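Local coordinates for protein SAM-dependent methyltransferase (Thiobacillus denitrificans, PDB 5EPE) that probably transfers a methyl group from S-adenosyl-L-methionine to a substrate not yet identified, and here holds the by-product S-adenosyl-L-homocysteine, at residues A[3-8]-A[211-216]; A[70-75]-A[90-95]; A[15-20]-A[45-50]; A[198-203]-A[221-226]. All blocks are in the same frame, centred on the assembly; numbering follows the deposited sequence.

Overall arrangement
The four contacts show how the chemistry of a contact can follow its place in a fold. Contacts 2 and 3 are buried and line the S-adenosyl-L-homocysteine pocket: contact 2 sets helix 69-82 against strand 88-92 by apolar packing over an aromatic face, whereas contact 3 brings the loop between helices 5-11 and 22-31 to the turn before helix 49-58 through hydrogen bonds and water. They meet where Gln74 reaches Ser47. Contact 1, at the surface, relies on a salt bridge and reaches the ligand through Ile3. Contact 4 is buried too, but lies away from the ligand; it joins helices 189-209 and 216-237, whose connecting loop supplies one half of contact 1.

Contact 1: A[3-8]-A[211-216]; sequences IPRIFN and PEDELA. With SAH (S-adenosyl-L-homocysteine), chain B.
Arg5 and Asp213 reach toward each other tip to tip and join in a two-pronged salt bridge at the protein surface. Arg5 CG is anti to the backbone N (chi1 -173°) and the chain stays extended as far as NE. The guanidinium comes end-on: Arg5 NH1 donates to Asp213 OD2 at 2.7 Å, and Arg5 NH2 donates to Asp213 OD1 at 2.9 Å. The second bond uses the syn lone pair of OD1. OD2 is also met on its syn side, but from 29° out of the carboxylate plane, in keeping with the 38° between the two flat groups. On its anti side Asp213 OD1 also accepts from Leu215 N at 2.8 Å, a capping bond at the entry to helix 216-237. One acidic side chain thus serves an ion pair and a helix start together, and an alanine here would probably leave the Arg5 guanidinium without its charged mate and the Leu215 amide without its capping acceptor. Glu214 OE2 stays 4.8 Å from Arg5 NH2, yet may add to the negative potential there. Leu215 slides past Arg5 in the opposite direction, bringing CD1 to 3.3 Å from Arg5 NH2, while Ile6 CD1 and Leu215 CD2 approach only to 4.5 Å. At the far end of 3-8, Ile3 CG2 lies 3.4 Å from O2' of S-adenosyl-L-homocysteine. The contact sits between two further helices: Trp206 of helix 189-209 packs against Arg5, Asp213 and Leu215, and Phe71 of helix 69-82 touches Ile3 and Asn8.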
# COMPACT_ATOMS: atom_id res chain seq x y z
N ILE A 3 15.82 29.39 -35.15
CA ILE A 3 15.60 28.16 -34.39
C ILE A 3 15.51 26.99 -35.39
O ILE A 3 15.34 27.21 -36.59
CB ILE A 3 14.38 28.29 -33.46
CG1 ILE A 3 13.06 28.35 -34.25
CG2 ILE A 3 14.53 29.51 -32.55
CD1 ILE A 3 11.83 28.26 -33.35
N PRO A 4 15.66 25.75 -34.91
CA PRO A 4 15.61 24.63 -35.86
C PRO A 4 14.27 24.51 -36.61
O PRO A 4 13.20 24.87 -36.10
CB PRO A 4 15.78 23.39 -34.96
CG PRO A 4 16.50 23.91 -33.75
CD PRO A 4 15.92 25.29 -33.53
N ARG A 5 14.38 23.98 -37.80
CA ARG A 5 13.29 24.02 -38.77
C ARG A 5 12.04 23.31 -38.29
O ARG A 5 10.93 23.73 -38.61
CB ARG A 5 13.77 23.40 -40.07
CG ARG A 5 12.80 23.53 -41.22
CD ARG A 5 13.46 23.03 -42.51
NE ARG A 5 12.40 22.83 -43.50
CZ ARG A 5 12.13 21.71 -44.15
NH1 ARG A 5 11.08 21.74 -44.99
NH2 ARG A 5 12.88 20.60 -44.04
N ILE A 6 12.24 22.21 -37.57
CA ILE A 6 11.15 21.42 -37.09
C ILE A 6 10.21 22.19 -36.16
O ILE A 6 9.01 21.93 -36.17
CB ILE A 6 11.64 20.18 -36.33
CG1 ILE A 6 10.49 19.16 -36.15
CG2 ILE A 6 12.30 20.53 -34.98
CD1 ILE A 6 10.48 18.11 -37.23
N PHE A 7 10.74 23.09 -35.33
CA PHE A 7 9.90 23.92 -34.47
C PHE A 7 9.09 24.86 -35.28
O PHE A 7 7.96 25.08 -34.95
CB PHE A 7 10.72 24.73 -33.46
CG PHE A 7 11.44 23.85 -32.51
CD1 PHE A 7 10.73 23.18 -31.52
CD2 PHE A 7 12.80 23.62 -32.65
CE1 PHE A 7 11.38 22.33 -30.64
CE2 PHE A 7 13.47 22.75 -31.78
CZ PHE A 7 12.76 22.10 -30.78
N ASN A 8 9.66 25.42 -36.36
CA ASN A 8 8.93 26.35 -37.18
C ASN A 8 7.79 25.60 -37.88
O ASN A 8 6.69 26.11 -37.99
CB ASN A 8 9.85 27.12 -38.18
CG ASN A 8 10.68 28.21 -37.50
OD1 ASN A 8 10.24 28.89 -36.57
ND2 ASN A 8 11.89 28.42 -38.00
N PRO A 211 5.34 15.39 -48.85
CA PRO A 211 5.66 13.96 -48.69
C PRO A 211 7.12 13.58 -48.99
O PRO A 211 7.62 12.60 -48.40
CB PRO A 211 4.71 13.27 -49.69
CG PRO A 211 4.36 14.34 -50.69
CD PRO A 211 4.30 15.60 -49.88
N GLU A 212 7.82 14.35 -49.82
CA GLU A 212 9.22 14.04 -50.12
C GLU A 212 10.24 14.93 -49.43
O GLU A 212 11.41 14.89 -49.78
CB GLU A 212 9.40 13.98 -51.63
CG GLU A 212 8.77 12.70 -52.19
CD GLU A 212 8.18 12.89 -53.56
OE1 GLU A 212 8.97 12.88 -54.54
OE2 GLU A 212 6.94 13.04 -53.63
N ASP A 213 9.83 15.68 -48.42
CA ASP A 213 10.75 16.50 -47.65
C ASP A 213 11.66 15.61 -46.82
O ASP A 213 11.26 14.53 -46.36
CB ASP A 213 9.98 17.45 -46.75
CG ASP A 213 10.86 18.52 -46.11
OD1 ASP A 213 11.50 18.29 -45.06
OD2 ASP A 213 10.87 19.65 -46.64
N GLU A 214 12.89 16.07 -46.63
CA GLU A 214 13.88 15.37 -45.82
C GLU A 214 13.38 15.12 -44.39
O GLU A 214 13.75 14.12 -43.82
CB GLU A 214 15.25 16.11 -45.80
CG GLU A 214 15.28 17.46 -45.06
CD GLU A 214 16.64 18.18 -45.19
OE1 GLU A 214 17.12 18.35 -46.32
OE2 GLU A 214 17.24 18.59 -44.17
N LEU A 215 12.57 16.01 -43.85
CA LEU A 215 11.94 15.81 -42.53
C LEU A 215 10.60 14.99 -42.47
O LEU A 215 10.09 14.75 -41.35
CB LEU A 215 11.70 17.19 -41.87
CG LEU A 215 12.95 17.94 -41.41
CD1 LEU A 215 12.60 19.35 -40.97
CD2 LEU A 215 13.62 17.20 -40.26
N ALA A 216 10.03 14.58 -43.61
CA ALA A 216 8.73 13.88 -43.64
C ALA A 216 8.74 12.59 -42.79
O ALA A 216 7.75 12.27 -42.12
CB ALA A 216 8.27 13.58 -45.06
N SAH B . 7.02 33.57 -24.97
CA SAH B . 6.49 33.02 -26.27
CB SAH B . 7.46 32.00 -26.84
CG SAH B . 7.79 30.76 -25.99
SD SAH B . 8.60 29.47 -26.90
C SAH B . 5.11 32.41 -26.14
O SAH B . 4.71 32.05 -25.01
OXT SAH B . 4.37 32.26 -27.13
C5' SAH B . 10.38 29.82 -26.78
C4' SAH B . 10.77 30.98 -27.71
O4' SAH B . 12.13 31.34 -27.48
C3' SAH B . 10.63 30.66 -29.21
O3' SAH B . 9.78 31.66 -29.80
C2' SAH B . 12.06 30.76 -29.77
O2' SAH B . 12.11 31.36 -31.06
C1' SAH B . 12.69 31.68 -28.77
N9 SAH B . 14.15 31.66 -28.58
C8 SAH B . 14.95 30.56 -28.44
N7 SAH B . 16.20 30.91 -28.21
C5 SAH B . 16.19 32.31 -28.20
C6 SAH B . 17.20 33.29 -28.03
N6 SAH B . 18.48 32.92 -27.80
N1 SAH B . 16.87 34.61 -28.06
C2 SAH B . 15.58 34.94 -28.29
N3 SAH B . 14.55 34.10 -28.49
C4 SAH B . 14.92 32.78 -28.43

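Contact 2: A[70-75]-A[90-95]; sequences LFTEQA and FIHGDA. With SAH (S-adenosyl-L-homocysteine), chain B.
Over one face of the Phe90 ring, above its centre, sits Ala75 CB, 3.6 Å from the centroid and 12° off the ring normal, a CH-pi contact. It joins helix and second strand of the beta-alpha-beta unit 61-66, 69-82, 88-92 in a Rossmann-like methyltransferase fold. On the same side of the ring Ala75 O lies 3.7 Å from Phe90 CE2, and Leu51 and Cys52 of helix 49-58 also touch the side chain. A serine in place of Phe90 would probably open a gap over Ala75 CB and cost Leu51 and Cys52 part of their packing. The Phe71 ring stacks with His17 and turns its edge to the ligand ribose, with CD2 3.4 Å from SAH O3'. Thr72 crosses His92 at about a right angle; its OG1, set beside the backbone N (chi1 -64°), is hydrogen-bonded to Ser68 O, while His92 NE2 is bonded to Leu67 O. A water donates to Thr72 OG1 at 2.7 Å and to Ile91 O at 3.0 Å, bridging helix and strand. Past the strand end the chain reads the adenine: Asp94 OD1 accepts from SAH N6 at 2.9 Å, and Ala95 N donates to SAH N1 over 2.9 Å, nearly straight at 174°.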
# COMPACT_ATOMS: atom_id res chain seq x y z
N LEU A 70 10.46 33.52 -38.60
CA LEU A 70 9.02 33.26 -38.82
C LEU A 70 8.16 33.90 -37.72
O LEU A 70 7.25 34.69 -38.02
CB LEU A 70 8.74 31.75 -38.92
CG LEU A 70 7.24 31.39 -39.11
CD1 LEU A 70 6.68 32.04 -40.38
CD2 LEU A 70 7.02 29.89 -39.12
N PHE A 71 8.46 33.58 -36.46
CA PHE A 71 7.61 34.05 -35.36
C PHE A 71 7.69 35.59 -35.21
O PHE A 71 6.70 36.24 -34.91
CB PHE A 71 7.94 33.38 -34.01
CG PHE A 71 7.89 31.85 -34.00
CD1 PHE A 71 7.17 31.11 -34.95
CD2 PHE A 71 8.55 31.16 -32.97
CE1 PHE A 71 7.16 29.72 -34.91
CE2 PHE A 71 8.52 29.76 -32.92
CZ PHE A 71 7.84 29.04 -33.91
N THR A 72 8.86 36.17 -35.46
CA THR A 72 8.99 37.63 -35.53
C THR A 72 8.06 38.25 -36.61
O THR A 72 7.35 39.23 -36.34
CB THR A 72 10.45 38.09 -35.73
OG1 THR A 72 11.24 37.72 -34.59
CG2 THR A 72 10.51 39.60 -35.88
N GLU A 73 8.05 37.65 -37.78
CA GLU A 73 7.17 38.13 -38.86
C GLU A 73 5.70 38.02 -38.48
O GLU A 73 4.91 38.94 -38.74
CB GLU A 73 7.43 37.36 -40.14
CG GLU A 73 8.79 37.67 -40.74
CD GLU A 73 9.21 36.69 -41.85
OE1 GLU A 73 8.53 35.65 -42.06
OE2 GLU A 73 10.23 36.98 -42.52
N GLN A 74 5.34 36.94 -37.76
CA GLN A 74 3.97 36.75 -37.30
C GLN A 74 3.61 37.79 -36.28
O GLN A 74 2.51 38.34 -36.30
CB GLN A 74 3.77 35.33 -36.72
CG GLN A 74 3.93 34.23 -37.81
CD GLN A 74 3.80 32.82 -37.28
OE1 GLN A 74 3.86 32.57 -36.05
NE2 GLN A 74 3.59 31.88 -38.21
N ALA A 75 4.55 38.09 -35.39
CA ALA A 75 4.31 39.08 -34.34
C ALA A 75 4.01 40.46 -34.95
O ALA A 75 3.06 41.14 -34.55
CB ALA A 75 5.52 39.19 -33.42
N PHE A 90 8.80 44.52 -32.36
CA PHE A 90 9.38 43.16 -32.39
C PHE A 90 10.70 43.14 -33.10
O PHE A 90 10.82 43.69 -34.23
CB PHE A 90 8.40 42.20 -33.01
CG PHE A 90 7.16 42.11 -32.22
CD1 PHE A 90 7.14 41.37 -31.04
CD2 PHE A 90 6.04 42.86 -32.58
CE1 PHE A 90 6.00 41.32 -30.26
CE2 PHE A 90 4.91 42.81 -31.80
CZ PHE A 90 4.88 42.05 -30.63
N ILE A 91 11.69 42.52 -32.46
CA ILE A 91 13.02 42.50 -32.99
C ILE A 91 13.42 41.07 -33.20
O ILE A 91 13.29 40.25 -32.28
CB ILE A 91 14.02 43.17 -32.04
CG1 ILE A 91 13.69 44.67 -31.92
CG2 ILE A 91 15.44 42.98 -32.55
CD1 ILE A 91 14.52 45.42 -30.89
N HIS A 92 13.93 40.78 -34.41
CA HIS A 92 14.48 39.46 -34.67
C HIS A 92 15.92 39.41 -34.20
O HIS A 92 16.77 40.16 -34.68
CB HIS A 92 14.38 39.05 -36.14
CG HIS A 92 15.03 37.73 -36.42
ND1 HIS A 92 15.80 37.51 -37.53
CD2 HIS A 92 15.03 36.57 -35.73
CE1 HIS A 92 16.24 36.26 -37.52
NE2 HIS A 92 15.79 35.67 -36.44
N GLY A 93 16.21 38.52 -33.25
CA GLY A 93 17.58 38.37 -32.73
C GLY A 93 17.72 37.55 -31.47
O GLY A 93 16.75 37.05 -30.93
N ASP A 94 18.97 37.42 -31.01
CA ASP A 94 19.32 36.64 -29.84
C ASP A 94 19.14 37.53 -28.61
O ASP A 94 19.75 38.58 -28.53
CB ASP A 94 20.77 36.22 -29.95
CG ASP A 94 21.20 35.18 -28.90
OD1 ASP A 94 20.50 34.97 -27.88
OD2 ASP A 94 22.26 34.54 -29.11
N ALA A 95 18.32 37.09 -27.66
CA ALA A 95 18.06 37.88 -26.46
C ALA A 95 19.08 37.69 -25.31
O ALA A 95 18.97 38.34 -24.24
CB ALA A 95 16.66 37.60 -25.97
N SAH B . 7.02 33.57 -24.97
CA SAH B . 6.49 33.02 -26.27
CB SAH B . 7.46 32.00 -26.84
CG SAH B . 7.79 30.76 -25.99
SD SAH B . 8.60 29.47 -26.90
C SAH B . 5.11 32.41 -26.14
O SAH B . 4.71 32.05 -25.01
OXT SAH B . 4.37 32.26 -27.13
C5' SAH B . 10.38 29.82 -26.78
C4' SAH B . 10.77 30.98 -27.71
O4' SAH B . 12.13 31.34 -27.48
C3' SAH B . 10.63 30.66 -29.21
O3' SAH B . 9.78 31.66 -29.80
C2' SAH B . 12.06 30.76 -29.77
O2' SAH B . 12.11 31.36 -31.06
C1' SAH B . 12.69 31.68 -28.77
N9 SAH B . 14.15 31.66 -28.58
C8 SAH B . 14.95 30.56 -28.44
N7 SAH B . 16.20 30.91 -28.21
C5 SAH B . 16.19 32.31 -28.20
C6 SAH B . 17.20 33.29 -28.03
N6 SAH B . 18.48 32.92 -27.80
N1 SAH B . 16.87 34.61 -28.06
C2 SAH B . 15.58 34.94 -28.29
N3 SAH B . 14.55 34.10 -28.49
C4 SAH B . 14.92 32.78 -28.43
O HOH W 1 10.45 39.26 -32.46

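Contact 3: A[15-20]-A[45-50]; sequences RIHNPF and SGSGEM. With SAH (S-adenosyl-L-homocysteine), chain B.
Ser47 OG is gripped by two side chains: His17 NE2 donates to it over 2.8 Å, almost straight at 173° and in the plane of the imidazole, and Gln74 OE1 is its second partner. The other ring nitrogen, ND1, is bonded to Glu11 OE2, and the imidazole is thus held at both nitrogens. Ser47 belongs to the type II' turn 45-48, part of a Gly44-Ser45-Gly46-Ser47-Gly48 run that matches the glycine-rich GxGxG loop of class I methyltransferases. At Gly46, whose phi is positive, a side-chain carbon would clash with SAH CA and crowd His17 CD2. A water accepts from Ser47 N at 2.8 Å and sits between Arg15 O and SAH OXT, with more acceptors around it than protons. Beyond the turn, Glu49 CB packs 3.4 Å from Arg15 O, and Ile16 CG1 lies 3.9 Å from Glu49 CG. Arg15 and Glu49 cross obliquely, Arg15 CD lying 3.7 Å from Glu49 OE1, but their charged atoms do not meet: Arg15 NE stays 4.6 Å from Glu49 OE1, whose salt bridge is with Arg78 NE. The ligand carboxylate is met by neutral donors: His17 N donates to SAH OXT at 2.8 Å, and Asn18 ND2 to SAH O at 2.8 Å. Its negative charge is therefore likely to be eased by amide dipoles and water here, with the start of helix 49-58 perhaps contributing.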
# COMPACT_ATOMS: atom_id res chain seq x y z
N ARG A 15 -0.47 30.83 -32.02
CA ARG A 15 -0.28 32.21 -31.53
C ARG A 15 0.50 32.20 -30.23
O ARG A 15 1.33 33.05 -30.02
CB ARG A 15 -1.61 32.93 -31.34
CG ARG A 15 -2.29 33.27 -32.68
CD ARG A 15 -3.60 33.98 -32.38
NE ARG A 15 -4.29 34.28 -33.63
CZ ARG A 15 -5.60 34.47 -33.75
NH1 ARG A 15 -6.40 34.44 -32.70
NH2 ARG A 15 -6.10 34.73 -34.93
N ILE A 16 0.27 31.20 -29.39
CA ILE A 16 0.90 31.07 -28.09
C ILE A 16 1.74 29.78 -28.09
O ILE A 16 1.20 28.71 -28.30
CB ILE A 16 -0.15 31.03 -26.96
CG1 ILE A 16 -1.05 32.28 -27.02
CG2 ILE A 16 0.53 30.85 -25.60
CD1 ILE A 16 -2.34 32.23 -26.21
N HIS A 17 3.05 29.91 -27.93
CA HIS A 17 3.97 28.83 -27.98
C HIS A 17 4.25 28.26 -26.58
O HIS A 17 5.40 28.05 -26.20
CB HIS A 17 5.28 29.30 -28.65
CG HIS A 17 5.10 29.83 -30.04
ND1 HIS A 17 5.05 29.01 -31.13
CD2 HIS A 17 4.87 31.09 -30.50
CE1 HIS A 17 4.83 29.75 -32.23
NE2 HIS A 17 4.71 31.01 -31.87
N ASN A 18 3.19 27.97 -25.85
CA ASN A 18 3.29 27.50 -24.51
C ASN A 18 1.91 26.98 -24.15
O ASN A 18 0.93 27.31 -24.80
CB ASN A 18 3.67 28.66 -23.56
CG ASN A 18 5.17 28.75 -23.33
OD1 ASN A 18 5.83 27.75 -23.01
ND2 ASN A 18 5.70 29.94 -23.45
N PRO A 19 1.81 26.23 -23.05
CA PRO A 19 0.48 25.68 -22.62
C PRO A 19 -0.43 26.69 -21.91
O PRO A 19 -0.81 26.53 -20.75
CB PRO A 19 0.89 24.50 -21.74
CG PRO A 19 2.24 24.89 -21.17
CD PRO A 19 2.92 25.67 -22.26
N PHE A 20 -0.78 27.75 -22.61
CA PHE A 20 -1.65 28.78 -22.12
C PHE A 20 -2.68 29.03 -23.22
O PHE A 20 -2.38 28.99 -24.38
CB PHE A 20 -0.89 30.10 -21.94
CG PHE A 20 -0.76 30.56 -20.51
CD1 PHE A 20 -0.72 29.67 -19.45
CD2 PHE A 20 -0.61 31.90 -20.26
CE1 PHE A 20 -0.57 30.11 -18.17
CE2 PHE A 20 -0.50 32.36 -18.97
CZ PHE A 20 -0.48 31.44 -17.93
N SER A 45 9.90 36.32 -27.24
CA SER A 45 8.52 36.76 -27.35
C SER A 45 7.60 35.96 -28.31
O SER A 45 6.41 36.26 -28.41
CB SER A 45 8.45 38.25 -27.64
OG SER A 45 9.20 38.57 -28.77
N GLY A 46 8.14 34.95 -28.99
CA GLY A 46 7.36 34.07 -29.83
C GLY A 46 6.71 34.85 -30.94
O GLY A 46 7.40 35.63 -31.65
N SER A 47 5.40 34.66 -31.07
CA SER A 47 4.60 35.30 -32.12
C SER A 47 3.92 36.58 -31.60
O SER A 47 2.98 37.09 -32.23
CB SER A 47 3.64 34.28 -32.77
OG SER A 47 4.37 33.28 -33.48
N GLY A 48 4.41 37.08 -30.46
CA GLY A 48 4.06 38.38 -29.92
C GLY A 48 2.69 38.45 -29.35
O GLY A 48 2.17 39.54 -29.15
N GLU A 49 2.08 37.30 -29.04
CA GLU A 49 0.69 37.32 -28.64
C GLU A 49 0.50 38.07 -27.31
O GLU A 49 -0.49 38.83 -27.14
CB GLU A 49 0.09 35.93 -28.60
CG GLU A 49 -1.42 35.93 -28.40
CD GLU A 49 -2.24 36.38 -29.62
OE1 GLU A 49 -1.67 36.68 -30.70
OE2 GLU A 49 -3.52 36.40 -29.50
N MSE A 50 1.42 37.86 -26.38
CA MSE A 50 1.33 38.53 -25.09
C MSE A 50 1.42 40.04 -25.23
O MSE A 50 0.55 40.75 -24.78
CB MSE A 50 2.46 38.01 -24.17
CG MSE A 50 2.24 38.61 -22.81
SE MSE A 50 3.59 37.76 -21.58
CE MSE A 50 5.02 38.95 -21.87
N SAH B . 7.02 33.57 -24.97
CA SAH B . 6.49 33.02 -26.27
CB SAH B . 7.46 32.00 -26.84
CG SAH B . 7.79 30.76 -25.99
SD SAH B . 8.60 29.47 -26.90
C SAH B . 5.11 32.41 -26.14
O SAH B . 4.71 32.05 -25.01
OXT SAH B . 4.37 32.26 -27.13
C5' SAH B . 10.38 29.82 -26.78
C4' SAH B . 10.77 30.98 -27.71
O4' SAH B . 12.13 31.34 -27.48
C3' SAH B . 10.63 30.66 -29.21
O3' SAH B . 9.78 31.66 -29.80
C2' SAH B . 12.06 30.76 -29.77
O2' SAH B . 12.11 31.36 -31.06
C1' SAH B . 12.69 31.68 -28.77
N9 SAH B . 14.15 31.66 -28.58
C8 SAH B . 14.95 30.56 -28.44
N7 SAH B . 16.20 30.91 -28.21
C5 SAH B . 16.19 32.31 -28.20
C6 SAH B . 17.20 33.29 -28.03
N6 SAH B . 18.48 32.92 -27.80
N1 SAH B . 16.87 34.61 -28.06
C2 SAH B . 15.58 34.94 -28.29
N3 SAH B . 14.55 34.10 -28.49
C4 SAH B . 14.92 32.78 -28.43
O HOH W 2 3.56 34.32 -29.01

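Contact 4: A[198-203]-A[221-226]; sequences AKWLTM and AQLSSE
Leu223 CD1 presses against Trp200 from the neighbouring helix, 3.7 Å from Trp200 CB and 3.5 Å from Trp200 O. Leu223 CG lies anti to the backbone N (chi1 -173°), and Met203 CE, of a selenomethionine, approaches Leu223 CD1 to 4.4 Å. The bend at chi3 (-81°) carries that methyl there, while the selenium of Met203 meets Gln222 CB at 4.2 Å. The indole of Trp200 crosses Glu226 at about a right angle, its NE1 being 3.7 Å from Glu226 CB. The polar ends are linked through water: the same molecule accepts from Trp200 NE1 at 2.8 Å and donates to Glu226 OE1 at 2.8 Å. Around these groups, Arg229 forms a salt bridge with Glu226 OE1, and Pro227 and Tyr230 pack on the Trp200 side chain. The second subunit also borders this pair: its Arg33 is hydrogen-bonded to Ala198 O and Thr202 OG1, and its Val182 and Asp180 pack on Trp200 and Leu223. With axes 10.0 Å apart and N-to-C directions 146° apart, the segments form part of an antiparallel helical hairpin, a pair joined by a short loop outside the Rossmann-like sheet.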
# COMPACT_ATOMS: atom_id res chain seq x y z
N ALA A 198 -2.70 21.07 -31.03
CA ALA A 198 -2.65 21.90 -32.24
C ALA A 198 -1.47 21.55 -33.09
O ALA A 198 -1.51 21.77 -34.30
CB ALA A 198 -2.59 23.40 -31.86
N LYS A 199 -0.38 21.05 -32.49
CA LYS A 199 0.78 20.63 -33.28
C LYS A 199 0.44 19.47 -34.19
O LYS A 199 0.98 19.37 -35.28
CB LYS A 199 1.92 20.20 -32.38
CG LYS A 199 2.46 21.27 -31.45
CD LYS A 199 3.52 20.66 -30.54
CE LYS A 199 4.01 21.66 -29.51
NZ LYS A 199 5.01 20.93 -28.68
N TRP A 200 -0.50 18.61 -33.78
CA TRP A 200 -0.79 17.42 -34.55
C TRP A 200 -1.47 17.78 -35.88
O TRP A 200 -1.10 17.25 -36.92
CB TRP A 200 -1.62 16.40 -33.75
CG TRP A 200 -1.12 16.18 -32.36
CD1 TRP A 200 0.16 16.27 -31.91
CD2 TRP A 200 -1.92 15.79 -31.25
NE1 TRP A 200 0.21 16.02 -30.55
CE2 TRP A 200 -1.06 15.73 -30.12
CE3 TRP A 200 -3.27 15.51 -31.10
CZ2 TRP A 200 -1.52 15.41 -28.88
CZ3 TRP A 200 -3.74 15.15 -29.85
CH2 TRP A 200 -2.85 15.11 -28.75
N LEU A 201 -2.42 18.70 -35.84
CA LEU A 201 -3.11 19.10 -37.08
C LEU A 201 -2.12 19.81 -38.02
O LEU A 201 -2.09 19.56 -39.21
CB LEU A 201 -4.30 20.01 -36.73
CG LEU A 201 -5.12 20.49 -37.93
CD1 LEU A 201 -5.64 19.32 -38.72
CD2 LEU A 201 -6.26 21.43 -37.52
N THR A 202 -1.31 20.70 -37.44
CA THR A 202 -0.29 21.38 -38.20
C THR A 202 0.66 20.37 -38.91
O THR A 202 0.95 20.51 -40.09
CB THR A 202 0.49 22.36 -37.33
OG1 THR A 202 -0.43 23.32 -36.78
CG2 THR A 202 1.59 23.14 -38.19
N MSE A 203 1.16 19.42 -38.16
CA MSE A 203 2.05 18.41 -38.68
C MSE A 203 1.43 17.58 -39.76
O MSE A 203 2.08 17.29 -40.77
CB MSE A 203 2.58 17.49 -37.59
CG MSE A 203 3.67 18.12 -36.77
SE MSE A 203 4.27 16.74 -35.41
CE MSE A 203 2.87 17.08 -34.25
N ALA A 221 6.82 10.01 -37.88
CA ALA A 221 7.06 9.29 -36.59
C ALA A 221 6.53 10.06 -35.35
O ALA A 221 5.90 9.46 -34.48
CB ALA A 221 8.54 8.99 -36.43
N GLN A 222 6.78 11.37 -35.30
CA GLN A 222 6.25 12.20 -34.22
C GLN A 222 4.70 12.21 -34.14
O GLN A 222 4.09 12.05 -33.07
CB GLN A 222 6.78 13.62 -34.31
CG GLN A 222 8.25 13.68 -33.97
CD GLN A 222 8.79 15.08 -33.78
OE1 GLN A 222 8.12 15.95 -33.23
NE2 GLN A 222 10.05 15.28 -34.18
N LEU A 223 4.07 12.33 -35.29
CA LEU A 223 2.62 12.43 -35.34
C LEU A 223 1.96 11.15 -34.83
O LEU A 223 0.98 11.20 -34.10
CB LEU A 223 2.18 12.70 -36.78
CG LEU A 223 0.72 13.01 -36.98
CD1 LEU A 223 0.20 14.15 -36.08
CD2 LEU A 223 0.50 13.25 -38.47
N SER A 224 2.50 10.02 -35.26
CA SER A 224 2.08 8.72 -34.80
C SER A 224 2.18 8.53 -33.28
O SER A 224 1.27 8.03 -32.66
CB SER A 224 2.98 7.63 -35.42
OG SER A 224 2.72 7.54 -36.79
N SER A 225 3.28 8.98 -32.72
CA SER A 225 3.57 8.68 -31.30
C SER A 225 3.09 9.75 -30.31
O SER A 225 2.84 9.44 -29.13
CB SER A 225 5.07 8.44 -31.12
OG SER A 225 5.80 9.60 -31.42
N GLU A 226 2.92 10.98 -30.77
CA GLU A 226 2.72 12.06 -29.83
C GLU A 226 1.46 12.01 -28.95
O GLU A 226 1.59 12.38 -27.80
CB GLU A 226 2.85 13.44 -30.50
CG GLU A 226 4.30 13.90 -30.53
CD GLU A 226 4.84 14.19 -29.13
OE1 GLU A 226 4.19 14.95 -28.33
OE2 GLU A 226 5.91 13.63 -28.81
O HOH W 3 2.44 17.02 -29.17